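PDB 6FSK: DyP-type peroxidase from Pleurotus ostreatus PC15, which uses heme b to carry out peroxidase reactions as a member of the dye-decolorizing (DyP) family, probably oxidising dyes and manganese(II) with hydrogen peroxide. Local coordinates for residues Q33-H44 / I156-I166; Q397-V408 / V423-Q433. The protein carries 1 engineered substitution. All coordinates share one frame; numbering follows the deposited sequence.

Contact 1. Residues Q33-H44 / I156-I166; sequences QFKANMAHFIPH and IFGVGTSHASI
Ile156, closing helix 144-156, rests its CG2 methyl on the Asn37 carbonyl and His40 CB of helix 31-41, while its CD1 extends to 3.9 Å from His44 CE1. Phe157 follows with CG beside its own backbone N (chi1 -66°), which carries the ring to Phe34, Met38 and Phe41. Its edge faces the Phe41 ring in an offset T-shaped pair, planes at 74°. The Phe34 ring is nearly parallel but slid aside with little overlap, Phe34 CE1 meeting Phe157 CE1 at 3.4 Å. Met38 SD adds a Met-aromatic contact at the ring edge, 3.7 Å from Phe157 CZ. Gly158 then ends the helix in a Schellman motif, and Thr161 OG1, bonded to its carbonyl, accepts from His163 N in an ST turn. The His163 carbonyl O lies 2.9 Å from NE2 of the extended Gln33 and is joined through a water to Asn37 ND2. Ser165 OG takes a weak bond from Asn37 ND2, 2.7 Å long but bent to 127°, and Ile166 CG2 finishes the run 3.4 Å from Phe34 CD1. The aromatic cluster thus lies between helix 31-41 and the sheet of the N-terminal DyP alpha+beta barrel domain, where Phe34 and Phe41 also touch strand 74-80; with only a hydrated amide fringe beside it, apolar packing, more than direct hydrogen bonding, joins this helix to the loop entering strand 166-175.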
loop_
_atom_site.group_PDB
_atom_site.type_symbol
_atom_site.label_atom_id
_atom_site.label_comp_id
_atom_site.label_asym_id
_atom_site.label_seq_id
_atom_site.Cartn_x
_atom_site.Cartn_y
_atom_site.Cartn_z
ATOM N N GLN A 33 -33.302 0.985 2.025
ATOM C CA GLN A 33 -33.178 2.298 1.518
ATOM C C GLN A 33 -31.763 2.530 0.897
ATOM O O GLN A 33 -31.619 3.242 -0.069
ATOM C CB GLN A 33 -33.317 3.265 2.638
ATOM C CG GLN A 33 -33.378 4.685 2.144
ATOM C CD GLN A 33 -33.637 5.645 3.292
ATOM O OE1 GLN A 33 -33.350 5.325 4.478
ATOM N NE2 GLN A 33 -34.182 6.794 2.972
ATOM N N PHE A 34 -30.782 1.906 1.532
ATOM C CA PHE A 34 -29.415 1.963 1.013
ATOM C C PHE A 34 -29.371 1.426 -0.390
ATOM O O PHE A 34 -28.794 2.053 -1.313
ATOM C CB PHE A 34 -28.439 1.185 1.908
ATOM C CG PHE A 34 -27.024 1.154 1.352
ATOM C CD1 PHE A 34 -26.219 2.245 1.509
ATOM C CD2 PHE A 34 -26.542 0.060 0.645
ATOM C CE1 PHE A 34 -24.932 2.258 0.957
ATOM C CE2 PHE A 34 -25.254 0.026 0.182
ATOM C CZ PHE A 34 -24.452 1.137 0.336
ATOM N N LYS A 35 -30.013 0.268 -0.579
ATOM C CA LYS A 35 -29.978 -0.339 -1.924
ATOM C C LYS A 35 -30.729 0.477 -2.904
ATOM O O LYS A 35 -30.316 0.660 -4.007
ATOM C CB LYS A 35 -30.445 -1.762 -1.884
ATOM C CG LYS A 35 -29.597 -2.708 -1.075
ATOM C CD LYS A 35 -30.108 -4.123 -1.212
ATOM C CE LYS A 35 -29.380 -5.001 -0.259
ATOM N NZ LYS A 35 -29.525 -6.453 -0.539
ATOM N N ALA A 36 -31.849 1.126 -2.508
ATOM C CA ALA A 36 -32.505 2.005 -3.442
ATOM C C ALA A 36 -31.607 3.229 -3.794
ATOM O O ALA A 36 -31.550 3.682 -4.928
ATOM C CB ALA A 36 -33.856 2.464 -2.848
ATOM N N ASN A 37 -30.910 3.826 -2.767
ATOM C CA ASN A 37 -30.092 4.952 -2.992
ATOM C C ASN A 37 -28.835 4.612 -3.900
ATOM O O ASN A 37 -28.368 5.395 -4.711
ATOM C CB ASN A 37 -29.590 5.510 -1.649
ATOM C CG ASN A 37 -30.671 6.088 -0.784
ATOM O OD1 ASN A 37 -31.835 6.353 -1.220
ATOM N ND2 ASN A 37 -30.342 6.289 0.445
ATOM N N MET A 38 -28.390 3.385 -3.741
ATOM C CA MET A 38 -27.259 2.874 -4.493
ATOM C C MET A 38 -27.534 2.979 -5.977
ATOM O O MET A 38 -26.661 3.275 -6.785
ATOM C CB MET A 38 -26.933 1.454 -4.176
ATOM C CG MET A 38 -26.038 1.295 -2.959
ATOM S SD MET A 38 -24.351 1.932 -3.124
ATOM C CE MET A 38 -23.607 0.820 -4.344
ATOM N N ALA A 39 -28.771 2.818 -6.377
ATOM C CA ALA A 39 -29.041 3.002 -7.813
ATOM C C ALA A 39 -28.720 4.317 -8.417
ATOM O O ALA A 39 -28.339 4.420 -9.574
ATOM C CB ALA A 39 -30.506 2.632 -8.080
ATOM N N HIS A 40 -28.857 5.377 -7.621
ATOM C CA HIS A 40 -28.517 6.664 -8.010
ATOM C C HIS A 40 -27.045 6.970 -7.889
ATOM O O HIS A 40 -26.548 7.832 -8.578
ATOM C CB HIS A 40 -29.294 7.658 -7.163
ATOM C CG HIS A 40 -30.740 7.644 -7.498
ATOM N ND1 HIS A 40 -31.672 6.994 -6.732
ATOM C CD2 HIS A 40 -31.381 8.079 -8.611
ATOM C CE1 HIS A 40 -32.856 7.102 -7.317
ATOM N NE2 HIS A 40 -32.697 7.740 -8.463
ATOM N N PHE A 41 -26.362 6.276 -6.979
ATOM C CA PHE A 41 -24.922 6.436 -6.780
ATOM C C PHE A 41 -24.112 5.794 -7.914
ATOM O O PHE A 41 -23.130 6.375 -8.359
ATOM C CB PHE A 41 -24.545 5.810 -5.445
ATOM C CG PHE A 41 -23.044 5.860 -5.102
ATOM C CD1 PHE A 41 -22.271 6.969 -5.358
ATOM C CD2 PHE A 41 -22.489 4.776 -4.542
ATOM C CE1 PHE A 41 -20.924 6.998 -5.005
ATOM C CE2 PHE A 41 -21.148 4.797 -4.154
ATOM C CZ PHE A 41 -20.387 5.895 -4.466
ATOM N N ILE A 42 -24.507 4.621 -8.373
ATOM C CA ILE A 42 -23.668 3.842 -9.261
ATOM C C ILE A 42 -23.197 4.571 -10.514
ATOM O O ILE A 42 -22.035 4.492 -10.904
ATOM C CB ILE A 42 -24.326 2.453 -9.550
ATOM C CG1 ILE A 42 -24.265 1.560 -8.343
ATOM C CG2 ILE A 42 -23.663 1.766 -10.789
ATOM C CD1 ILE A 42 -25.264 0.419 -8.358
ATOM N N PRO A 43 -24.043 5.385 -11.193
ATOM C CA PRO A 43 -23.583 6.116 -12.367
ATOM C C PRO A 43 -22.504 7.154 -12.151
ATOM O O PRO A 43 -21.913 7.597 -13.117
ATOM C CB PRO A 43 -24.874 6.793 -12.907
ATOM C CG PRO A 43 -25.922 6.028 -12.336
ATOM C CD PRO A 43 -25.494 5.511 -11.010
ATOM N N HIS A 44 -22.244 7.549 -10.879
ATOM C CA HIS A 44 -21.136 8.401 -10.518
ATOM C C HIS A 44 -19.766 7.688 -10.394
ATOM O O HIS A 44 -18.740 8.394 -10.365
ATOM C CB HIS A 44 -21.398 8.993 -9.148
ATOM C CG HIS A 44 -22.396 10.098 -9.151
ATOM N ND1 HIS A 44 -23.751 9.904 -9.000
ATOM C CD2 HIS A 44 -22.215 11.424 -9.306
ATOM C CE1 HIS A 44 -24.378 11.071 -9.088
ATOM N NE2 HIS A 44 -23.466 12.015 -9.244
ATOM N N ILE A 156 -27.266 11.867 -1.925
ATOM C CA ILE A 156 -27.931 10.637 -2.372
ATOM C C ILE A 156 -28.341 9.674 -1.253
ATOM O O ILE A 156 -29.361 8.989 -1.288
ATOM C CB ILE A 156 -27.013 9.875 -3.398
ATOM C CG1 ILE A 156 -26.900 10.698 -4.659
ATOM C CG2 ILE A 156 -27.519 8.478 -3.660
ATOM C CD1 ILE A 156 -25.829 10.158 -5.604
ATOM N N PHE A 157 -27.510 9.532 -0.213
ATOM C CA PHE A 157 -27.765 8.619 0.852
ATOM C C PHE A 157 -28.404 9.322 2.088
ATOM O O PHE A 157 -28.538 8.728 3.153
ATOM C CB PHE A 157 -26.496 7.893 1.291
ATOM C CG PHE A 157 -25.934 6.972 0.238
ATOM C CD1 PHE A 157 -26.450 5.713 0.064
ATOM C CD2 PHE A 157 -24.900 7.441 -0.582
ATOM C CE1 PHE A 157 -25.957 4.875 -0.996
ATOM C CE2 PHE A 157 -24.378 6.626 -1.563
ATOM C CZ PHE A 157 -24.934 5.372 -1.819
ATOM N N GLY A 158 -28.668 10.581 1.948
ATOM C CA GLY A 158 -29.409 11.371 2.969
ATOM C C GLY A 158 -28.594 11.578 4.218
ATOM O O GLY A 158 -29.155 11.765 5.289
ATOM N N VAL A 159 -27.249 11.633 4.058
ATOM C CA VAL A 159 -26.389 11.708 5.251
ATOM C C VAL A 159 -26.686 13.005 6.039
ATOM O O VAL A 159 -26.782 14.079 5.460
ATOM C CB VAL A 159 -24.882 11.693 4.873
ATOM C CG1 VAL A 159 -23.991 11.925 6.119
ATOM C CG2 VAL A 159 -24.496 10.408 4.112
ATOM N N GLY A 160 -26.859 12.834 7.329
ATOM C CA GLY A 160 -27.135 13.912 8.262
ATOM C C GLY A 160 -28.592 14.328 8.354
ATOM O O GLY A 160 -28.944 15.319 9.041
ATOM N N THR A 161 -29.480 13.565 7.694
ATOM C CA THR A 161 -30.909 13.882 7.694
ATOM C C THR A 161 -31.640 12.747 8.424
ATOM O O THR A 161 -31.092 11.666 8.704
ATOM C CB THR A 161 -31.524 13.981 6.275
ATOM O OG1 THR A 161 -31.672 12.668 5.771
ATOM C CG2 THR A 161 -30.746 14.819 5.377
ATOM N N SER A 162 -32.950 12.945 8.729
ATOM C CA SER A 162 -33.668 11.865 9.362
ATOM C C SER A 162 -34.045 10.724 8.384
ATOM O O SER A 162 -34.586 9.713 8.829
ATOM C CB SER A 162 -34.953 12.368 9.990
ATOM O OG SER A 162 -35.738 12.978 8.983
ATOM N N HIS A 163 -33.713 10.845 7.106
ATOM C CA HIS A 163 -33.918 9.787 6.133
ATOM C C HIS A 163 -32.596 9.227 5.640
ATOM O O HIS A 163 -32.549 8.637 4.587
ATOM C CB HIS A 163 -34.791 10.281 4.922
ATOM C CG HIS A 163 -34.219 11.368 4.093
ATOM N ND1 HIS A 163 -34.465 12.699 4.349
ATOM C CD2 HIS A 163 -33.404 11.349 3.031
ATOM C CE1 HIS A 163 -33.828 13.444 3.478
ATOM N NE2 HIS A 163 -33.135 12.642 2.698
ATOM N N ALA A 164 -31.550 9.362 6.429
ATOM C CA ALA A 164 -30.262 8.795 5.989
ATOM C C ALA A 164 -30.369 7.297 5.838
ATOM O O ALA A 164 -30.895 6.621 6.712
ATOM C CB ALA A 164 -29.210 9.111 7.048
ATOM N N SER A 165 -29.611 6.767 4.863
ATOM C CA SER A 165 -29.436 5.332 4.854
ATOM C C SER A 165 -28.054 4.845 5.257
ATOM O O SER A 165 -27.839 3.663 5.397
ATOM C CB SER A 165 -29.742 4.773 3.460
ATOM O OG SER A 165 -28.884 5.325 2.513
ATOM N N ILE A 166 -27.142 5.799 5.446
ATOM C CA ILE A 166 -25.847 5.450 6.037
ATOM C C ILE A 166 -25.515 6.498 7.092
ATOM O O ILE A 166 -26.044 7.630 7.050
ATOM C CB ILE A 166 -24.734 5.433 4.967
ATOM C CG1 ILE A 166 -24.388 6.824 4.360
ATOM C CG2 ILE A 166 -25.038 4.394 3.867
ATOM C CD1 ILE A 166 -23.418 6.896 3.219
HETATM O O HOH W 1 -33.932 6.050 6.703
HETATM O O HOH W 2 -31.543 8.385 1.786
#

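Contact 2. Residues Q397-V408 / V423-Q433; sequences QESWANAPNFPV and VVPGFDAIIGQ. With HEM (protoporphyrin IX containing Fe), chain C.
The proximal side of the heme pocket is built partly here, where Ala401 CB packs on Ile431 CD1 (3.7 Å) and the CG2 methyl of Ile431 lies 3.4 Å from heme CHC. Asp428 N donates to Ala401 O in the carbonyl plane, on a lone pair. Asp428 OD1 accepts from Ile430 N (an Asx turn), nearly along its C-O axis, and from Ile431 N (an Asx motif), from above the carboxylate, while OD2 is hydrogen-bonded to ND1 of His329, the axial ligand of the heme iron. Gln397, bent at chi2 (74°), sends NE2 to Ile431 O (3.0 Å) and to Asn402 OD1. Gln433 N reaches that same OD1 at 2.8 Å from the opposite face of the amide, so two donors clamp it. Farther out, Gly426 N bonds to Pro404 O (2.8 Å), Pro404 CD sits over the Phe427 ring, and Val408 CG2 meets Pro425 CG. The loop 423-433 is sewn along the end of helix 393-401 and the turn that follows it, with Lys332 of helix 329-333 bonding to carbonyls of both segments, Leu109 of helix 102-109 taking Asn402 ND2, and Ser443 of strand 441-443 holding Val424 and Pro425.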
loop_
_atom_site.group_PDB
_atom_site.type_symbol
_atom_site.label_atom_id
_atom_site.label_comp_id
_atom_site.label_asym_id
_atom_site.label_seq_id
_atom_site.Cartn_x
_atom_site.Cartn_y
_atom_site.Cartn_z
ATOM N N GLN A 397 3.142 -8.601 5.115
ATOM C CA GLN A 397 3.369 -8.062 6.439
ATOM C C GLN A 397 3.883 -9.088 7.388
ATOM O O GLN A 397 4.925 -8.894 8.059
ATOM C CB GLN A 397 2.099 -7.446 6.952
ATOM C CG GLN A 397 2.216 -6.720 8.339
ATOM C CD GLN A 397 2.958 -5.385 8.209
ATOM O OE1 GLN A 397 2.590 -4.536 7.451
ATOM N NE2 GLN A 397 4.109 -5.296 8.875
ATOM N N GLU A 398 3.178 -10.242 7.500
ATOM C CA GLU A 398 3.514 -11.208 8.554
ATOM C C GLU A 398 4.701 -12.049 8.216
ATOM O O GLU A 398 5.574 -12.302 9.079
ATOM C CB GLU A 398 2.330 -12.131 8.784
ATOM C CG GLU A 398 2.546 -13.104 9.917
ATOM C CD GLU A 398 1.496 -14.159 10.133
ATOM O OE1 GLU A 398 0.613 -14.427 9.257
ATOM O OE2 GLU A 398 1.626 -14.732 11.297
ATOM N N SER A 399 4.711 -12.588 7.010
ATOM C CA SER A 399 5.704 -13.570 6.611
ATOM C C SER A 399 7.023 -13.022 6.102
ATOM O O SER A 399 8.028 -13.707 6.144
ATOM C CB SER A 399 5.124 -14.595 5.655
ATOM O OG SER A 399 4.225 -15.493 6.353
ATOM N N TRP A 400 7.047 -11.783 5.634
ATOM C CA TRP A 400 8.232 -11.149 5.072
ATOM C C TRP A 400 8.718 -10.000 5.991
ATOM O O TRP A 400 9.770 -10.134 6.600
ATOM C CB TRP A 400 7.981 -10.689 3.634
ATOM C CG TRP A 400 7.784 -11.840 2.678
ATOM C CD1 TRP A 400 7.969 -13.222 2.920
ATOM C CD2 TRP A 400 7.387 -11.720 1.289
ATOM N NE1 TRP A 400 7.703 -13.927 1.748
ATOM C CE2 TRP A 400 7.397 -13.028 0.744
ATOM C CE3 TRP A 400 7.007 -10.633 0.482
ATOM C CZ2 TRP A 400 6.983 -13.263 -0.590
ATOM C CZ3 TRP A 400 6.679 -10.843 -0.809
ATOM C CH2 TRP A 400 6.707 -12.186 -1.355
ATOM N N ALA A 401 7.977 -8.899 6.071
ATOM C CA ALA A 401 8.388 -7.710 6.840
ATOM C C ALA A 401 8.606 -8.013 8.323
ATOM O O ALA A 401 9.601 -7.526 8.888
ATOM C CB ALA A 401 7.377 -6.590 6.676
ATOM N N ASN A 402 7.751 -8.797 8.927
ATOM C CA ASN A 402 7.807 -9.035 10.361
ATOM C C ASN A 402 8.765 -10.204 10.715
ATOM O O ASN A 402 8.900 -10.557 11.892
ATOM C CB ASN A 402 6.426 -9.430 10.897
ATOM C CG ASN A 402 5.390 -8.350 10.885
ATOM O OD1 ASN A 402 5.640 -7.168 10.501
ATOM N ND2 ASN A 402 4.237 -8.706 11.416
ATOM N N ALA A 403 9.294 -10.904 9.701
ATOM C CA ALA A 403 10.005 -12.198 9.867
ATOM C C ALA A 403 11.494 -11.933 9.836
ATOM O O ALA A 403 12.065 -11.689 8.780
ATOM C CB ALA A 403 9.640 -13.160 8.758
ATOM N N PRO A 404 12.173 -11.913 10.993
ATOM C CA PRO A 404 13.610 -11.552 10.983
ATOM C C PRO A 404 14.518 -12.494 10.232
ATOM O O PRO A 404 15.580 -12.123 9.815
ATOM C CB PRO A 404 13.971 -11.465 12.488
ATOM C CG PRO A 404 12.951 -12.205 13.166
ATOM C CD PRO A 404 11.679 -12.096 12.368
ATOM N N ASN A 405 14.041 -13.733 10.038
ATOM C CA ASN A 405 14.843 -14.663 9.281
ATOM C C ASN A 405 14.581 -14.670 7.793
ATOM O O ASN A 405 15.318 -15.298 7.053
ATOM C CB ASN A 405 14.694 -16.069 9.829
ATOM C CG ASN A 405 15.209 -16.169 11.225
ATOM O OD1 ASN A 405 16.390 -15.966 11.435
ATOM N ND2 ASN A 405 14.334 -16.356 12.147
ATOM N N PHE A 406 13.554 -13.929 7.346
ATOM C CA PHE A 406 13.244 -13.853 5.915
ATOM C C PHE A 406 14.188 -12.874 5.186
ATOM O O PHE A 406 14.347 -11.756 5.704
ATOM C CB PHE A 406 11.772 -13.435 5.688
ATOM C CG PHE A 406 11.418 -13.346 4.242
ATOM C CD1 PHE A 406 11.187 -14.506 3.533
ATOM C CD2 PHE A 406 11.489 -12.177 3.528
ATOM C CE1 PHE A 406 10.904 -14.521 2.161
ATOM C CE2 PHE A 406 11.280 -12.134 2.162
ATOM C CZ PHE A 406 10.972 -13.310 1.462
ATOM N N PRO A 407 14.822 -13.214 4.056
ATOM C CA PRO A 407 14.510 -14.320 3.179
ATOM C C PRO A 407 15.488 -15.507 3.305
ATOM O O PRO A 407 15.413 -16.442 2.517
ATOM C CB PRO A 407 14.746 -13.719 1.804
ATOM C CG PRO A 407 15.823 -12.776 2.022
ATOM C CD PRO A 407 15.542 -12.147 3.371
ATOM N N VAL A 408 16.310 -15.508 4.323
ATOM C CA VAL A 408 17.259 -16.604 4.516
ATOM C C VAL A 408 16.518 -17.921 4.757
ATOM O O VAL A 408 16.874 -18.996 4.223
ATOM C CB VAL A 408 18.299 -16.268 5.652
ATOM C CG1 VAL A 408 19.096 -17.536 5.989
ATOM C CG2 VAL A 408 19.216 -15.141 5.183
ATOM N N VAL A 423 23.233 -15.844 9.082
ATOM C CA VAL A 423 22.727 -14.516 8.635
ATOM C C VAL A 423 21.238 -14.405 9.039
ATOM O O VAL A 423 20.393 -15.286 8.700
ATOM C CB VAL A 423 22.839 -14.374 7.098
ATOM C CG1 VAL A 423 22.186 -13.085 6.637
ATOM C CG2 VAL A 423 24.254 -14.438 6.669
ATOM N N VAL A 424 20.923 -13.322 9.725
ATOM C CA VAL A 424 19.629 -13.014 10.272
ATOM C C VAL A 424 19.304 -11.578 9.759
ATOM O O VAL A 424 19.771 -10.612 10.314
ATOM C CB VAL A 424 19.557 -13.063 11.842
ATOM C CG1 VAL A 424 18.116 -12.789 12.269
ATOM C CG2 VAL A 424 19.997 -14.459 12.326
ATOM N N PRO A 425 18.552 -11.493 8.630
ATOM C CA PRO A 425 18.344 -10.177 8.056
ATOM C C PRO A 425 17.759 -9.152 9.015
ATOM O O PRO A 425 18.127 -7.996 8.972
ATOM C CB PRO A 425 17.341 -10.449 6.924
ATOM C CG PRO A 425 17.850 -11.811 6.432
ATOM C CD PRO A 425 18.028 -12.548 7.727
ATOM N N GLY A 426 16.857 -9.590 9.865
ATOM C CA GLY A 426 16.105 -8.727 10.733
ATOM C C GLY A 426 14.842 -8.189 10.121
ATOM O O GLY A 426 14.314 -8.737 9.135
ATOM N N PHE A 427 14.280 -7.245 10.821
ATOM C CA PHE A 427 13.015 -6.648 10.442
ATOM C C PHE A 427 13.155 -5.645 9.289
ATOM O O PHE A 427 14.158 -4.928 9.162
ATOM C CB PHE A 427 12.336 -5.903 11.659
ATOM C CG PHE A 427 11.783 -6.848 12.676
ATOM C CD1 PHE A 427 12.631 -7.479 13.550
ATOM C CD2 PHE A 427 10.466 -7.160 12.711
ATOM C CE1 PHE A 427 12.150 -8.388 14.497
ATOM C CE2 PHE A 427 9.970 -8.077 13.637
ATOM C CZ PHE A 427 10.834 -8.687 14.526
ATOM N N ASP A 428 12.076 -5.542 8.512
ATOM C CA ASP A 428 11.865 -4.396 7.657
ATOM C C ASP A 428 11.770 -3.197 8.614
ATOM O O ASP A 428 10.949 -3.206 9.557
ATOM C CB ASP A 428 10.563 -4.591 6.927
ATOM C CG ASP A 428 10.193 -3.455 6.048
ATOM O OD1 ASP A 428 10.265 -2.249 6.463
ATOM O OD2 ASP A 428 9.737 -3.722 4.872
ATOM N N ALA A 429 12.675 -2.226 8.490
ATOM C CA ALA A 429 12.723 -1.144 9.468
ATOM C C ALA A 429 11.739 -0.060 9.192
ATOM O O ALA A 429 11.555 0.855 9.990
ATOM C CB ALA A 429 14.146 -0.578 9.532
ATOM N N ILE A 430 11.052 -0.141 8.092
ATOM C CA ILE A 430 9.990 0.836 7.812
ATOM C C ILE A 430 8.651 0.342 8.369
ATOM O O ILE A 430 7.985 1.014 9.117
ATOM C CB ILE A 430 9.885 1.145 6.296
ATOM C CG1 ILE A 430 11.203 1.619 5.758
ATOM C CG2 ILE A 430 8.753 2.109 6.009
ATOM C CD1 ILE A 430 11.694 2.930 6.302
ATOM N N ILE A 431 8.271 -0.868 8.014
ATOM C CA ILE A 431 6.970 -1.426 8.374
ATOM C C ILE A 431 6.979 -2.679 9.241
ATOM O O ILE A 431 5.935 -3.122 9.686
ATOM C CB ILE A 431 6.061 -1.726 7.118
ATOM C CG1 ILE A 431 6.696 -2.808 6.221
ATOM C CG2 ILE A 431 5.816 -0.516 6.283
ATOM C CD1 ILE A 431 5.775 -3.526 5.298
ATOM N N GLY A 432 8.146 -3.280 9.446
ATOM C CA GLY A 432 8.133 -4.561 10.229
ATOM C C GLY A 432 7.677 -4.384 11.657
ATOM O O GLY A 432 8.104 -3.377 12.302
ATOM N N GLN A 433 6.801 -5.241 12.160
ATOM C CA GLN A 433 6.270 -5.122 13.501
ATOM C C GLN A 433 6.559 -6.379 14.245
ATOM O O GLN A 433 6.535 -7.505 13.660
ATOM C CB GLN A 433 4.747 -4.931 13.449
ATOM C CG GLN A 433 4.370 -3.629 12.806
ATOM C CD GLN A 433 2.909 -3.222 12.998
ATOM O OE1 GLN A 433 2.629 -2.165 13.621
ATOM N NE2 GLN A 433 2.004 -4.053 12.519
HETATM C CHA HEM C . 7.795 0.252 -2.066
HETATM C CHB HEM C . 7.615 3.516 1.477
HETATM C CHC HEM C . 4.235 0.870 3.655
HETATM C CHD HEM C . 4.626 -2.572 0.267
HETATM C C1A HEM C . 8.064 1.399 -1.317
HETATM C C2A HEM C . 8.985 2.436 -1.664
HETATM C C3A HEM C . 8.904 3.371 -0.707
HETATM C C4A HEM C . 7.990 2.870 0.274
HETATM C CMA HEM C . 9.722 4.612 -0.601
HETATM C CAA HEM C . 9.893 2.426 -2.884
HETATM C CBA HEM C . 9.386 3.106 -4.148
HETATM C CGA HEM C . 8.254 2.358 -4.804
HETATM O O1A HEM C . 8.477 1.331 -5.446
HETATM O O2A HEM C . 7.097 2.836 -4.693
HETATM C C1B HEM C . 6.673 3.102 2.422
HETATM C C2B HEM C . 6.266 3.806 3.551
HETATM C C3B HEM C . 5.283 3.111 4.183
HETATM C C4B HEM C . 5.123 1.892 3.378
HETATM C CMB HEM C . 6.844 5.113 4.033
HETATM C CAB HEM C . 4.497 3.342 5.415
HETATM C CBB HEM C . 4.325 4.533 5.945
HETATM C C1C HEM C . 4.065 -0.330 3.035
HETATM C C2C HEM C . 3.256 -1.416 3.397
HETATM C C3C HEM C . 3.367 -2.414 2.474
HETATM C C4C HEM C . 4.239 -1.902 1.444
HETATM C CMC HEM C . 2.379 -1.429 4.620
HETATM C CAC HEM C . 2.815 -3.795 2.400
HETATM C CBC HEM C . 2.478 -4.524 3.484
HETATM C C1D HEM C . 5.492 -2.021 -0.681
HETATM C C2D HEM C . 5.713 -2.714 -1.988
HETATM C C3D HEM C . 6.586 -1.868 -2.658
HETATM C C4D HEM C . 6.894 -0.789 -1.735
HETATM C CMD HEM C . 5.111 -3.966 -2.486
HETATM C CAD HEM C . 7.225 -2.081 -4.026
HETATM C CBD HEM C . 8.460 -2.922 -3.975
HETATM C CGD HEM C . 8.989 -3.220 -5.357
HETATM O O1D HEM C . 10.212 -2.969 -5.490
HETATM O O2D HEM C . 8.235 -3.556 -6.247
HETATM N NA HEM C . 7.513 1.605 -0.051
HETATM N NB HEM C . 6.039 1.906 2.368
HETATM N NC HEM C . 4.775 -0.712 1.870
HETATM N ND HEM C . 6.268 -0.942 -0.562
HETATM FE FE HEM C . 6.217 0.428 0.931
HETATM O O HOH W 3 18.121 -16.575 9.492
#

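In the fold
Contact 1 lies at the periphery, its centre about 29 Å from that of the chain, whereas contact 2, about 17 Å from it, is more buried and borders the heme. They fall on opposite sides of the chain's centre, with nearest atoms about 28 Å apart, and share no helix or strand. The two helices involved, 31-41 and 393-401, each follow a strand adjacent to an outermost strand of the eight-stranded antiparallel sheet. Contact 1 relies on aromatic rings, with a weak direct bond and water at its margin; contact 2 relies on four direct hydrogen bonds, each with a backbone atom on at least one side, which fix the loop bearing Asp428 beside the axial histidine.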